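PDB 3OCJ: putative exported protein from Bordetella parapertussis, which is of unknown function but carries a methyltransferase domain of the Rossmann-like class and so may bind S-adenosylmethionine. Local coordinates for residues P230-A233 / P239-M242. Numbering follows the deposited sequence.
Sequences PPPA and PWDM
The indole of Trp240 lies with one face against the backbone and ring of Pro231. Pro231 CB sits 3.5 Å from the centroid of the six-membered ring, only 8° off its normal, a CH-pi contact. Pro231 CA rests over the same face, 3.5 Å above the indole plane; proline suits the place because its rigid ring offers a compact apolar surface, the CA hydrogen being the more polarised. Pro230 O approaches this face too, 3.4 Å from Trp240 NE1, but the angle is too poor for a hydrogen bond. Pro232 packs obliquely, its CD 3.9 Å from Trp240 CE3, the two side chains crossing at about a right angle. NE1 makes a weak hydrogen bond to Thr229 OG1, while Ser238 OG bonds both Pro230 O and Trp240 N. Both segments belong to the surface loop between strand 221-226 and helix 247-261; the sheet order 3-2-1-4-5-7-6, with strand 298-302 antiparallel to its neighbours, is that of class I methyltransferases. Trp240 CB points at 230-233, and chi1 of -73°, with CG anti to the carbonyl carbon, lays the indole across Pro231. Met242 is selenomethionine; its chain, folded back about its second and third torsions, brings SE to 4.0 Å from Pro232 CG. Leu250 touches both Met242 and Trp240.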
loop_
_atom_site.group_PDB
_atom_site.type_symbol
_atom_site.label_atom_id
_atom_site.label_comp_id
_atom_site.label_asym_id
_atom_site.label_seq_id
_atom_site.Cartn_x
_atom_site.Cartn_y
_atom_site.Cartn_z
ATOM N N PRO A 230 -6.444 -6.674 -11.411
ATOM C CA PRO A 230 -7.772 -7.300 -11.338
ATOM C C PRO A 230 -7.668 -8.815 -11.416
ATOM O O PRO A 230 -6.822 -9.324 -12.152
ATOM C CB PRO A 230 -8.470 -6.756 -12.587
ATOM C CG PRO A 230 -7.330 -6.588 -13.576
ATOM C CD PRO A 230 -6.222 -6.016 -12.711
ATOM N N PRO A 231 -8.534 -9.530 -10.683
ATOM C CA PRO A 231 -8.559 -10.995 -10.768
ATOM C C PRO A 231 -9.258 -11.455 -12.045
ATOM O O PRO A 231 -9.864 -10.643 -12.760
ATOM C CB PRO A 231 -9.395 -11.390 -9.551
ATOM C CG PRO A 231 -10.356 -10.233 -9.400
ATOM C CD PRO A 231 -9.523 -9.006 -9.725
ATOM N N PRO A 232 -9.168 -12.752 -12.344
ATOM C CA PRO A 232 -9.753 -13.255 -13.588
ATOM C C PRO A 232 -11.258 -12.991 -13.722
ATOM O O PRO A 232 -11.698 -12.725 -14.833
ATOM C CB PRO A 232 -9.446 -14.755 -13.534
ATOM C CG PRO A 232 -8.191 -14.836 -12.721
ATOM C CD PRO A 232 -8.351 -13.773 -11.660
ATOM N N ALA A 233 -12.020 -13.014 -12.636
ATOM C CA ALA A 233 -13.457 -12.764 -12.778
ATOM C C ALA A 233 -13.718 -11.360 -13.327
ATOM O O ALA A 233 -14.671 -11.143 -14.081
ATOM C CB ALA A 233 -14.174 -12.958 -11.459
ATOM N N PRO A 239 -3.613 -10.753 -14.898
ATOM C CA PRO A 239 -2.318 -11.445 -14.882
ATOM C C PRO A 239 -2.183 -12.460 -13.736
ATOM O O PRO A 239 -1.125 -13.066 -13.594
ATOM C CB PRO A 239 -1.338 -10.300 -14.635
ATOM C CG PRO A 239 -2.116 -9.374 -13.716
ATOM C CD PRO A 239 -3.560 -9.455 -14.197
ATOM N N TRP A 240 -3.201 -12.613 -12.894
ATOM C CA TRP A 240 -3.085 -13.502 -11.747
ATOM C C TRP A 240 -2.632 -14.889 -12.165
ATOM O O TRP A 240 -3.184 -15.470 -13.109
ATOM C CB TRP A 240 -4.416 -13.615 -10.995
ATOM C CG TRP A 240 -4.786 -12.399 -10.197
ATOM C CD1 TRP A 240 -4.377 -11.103 -10.412
ATOM C CD2 TRP A 240 -5.633 -12.369 -9.044
ATOM N NE1 TRP A 240 -4.943 -10.273 -9.470
ATOM C CE2 TRP A 240 -5.702 -11.028 -8.611
ATOM C CE3 TRP A 240 -6.329 -13.354 -8.326
ATOM C CZ2 TRP A 240 -6.452 -10.643 -7.495
ATOM C CZ3 TRP A 240 -7.069 -12.974 -7.224
ATOM C CH2 TRP A 240 -7.126 -11.627 -6.818
ATOM N N ASP A 241 -1.632 -15.421 -11.464
ATOM C CA ASP A 241 -1.222 -16.810 -11.642
ATOM C C ASP A 241 -1.922 -17.632 -10.570
ATOM O O ASP A 241 -1.505 -17.644 -9.422
ATOM C CB ASP A 241 0.302 -16.956 -11.520
ATOM C CG ASP A 241 0.773 -18.410 -11.685
ATOM O OD1 ASP A 241 -0.087 -19.311 -11.800
ATOM O OD2 ASP A 241 2.003 -18.625 -11.695
HETATM N N MSE A 242 -2.992 -18.322 -10.949
HETATM C CA MSE A 242 -3.776 -19.052 -9.959
HETATM C C MSE A 242 -2.984 -20.189 -9.316
HETATM O O MSE A 242 -3.305 -20.622 -8.208
HETATM C CB MSE A 242 -5.082 -19.582 -10.564
HETATM C CG MSE A 242 -5.982 -18.501 -11.168
HETATM SE SE MSE A 242 -6.384 -17.025 -9.965
HETATM C CE MSE A 242 -7.008 -18.044 -8.465
#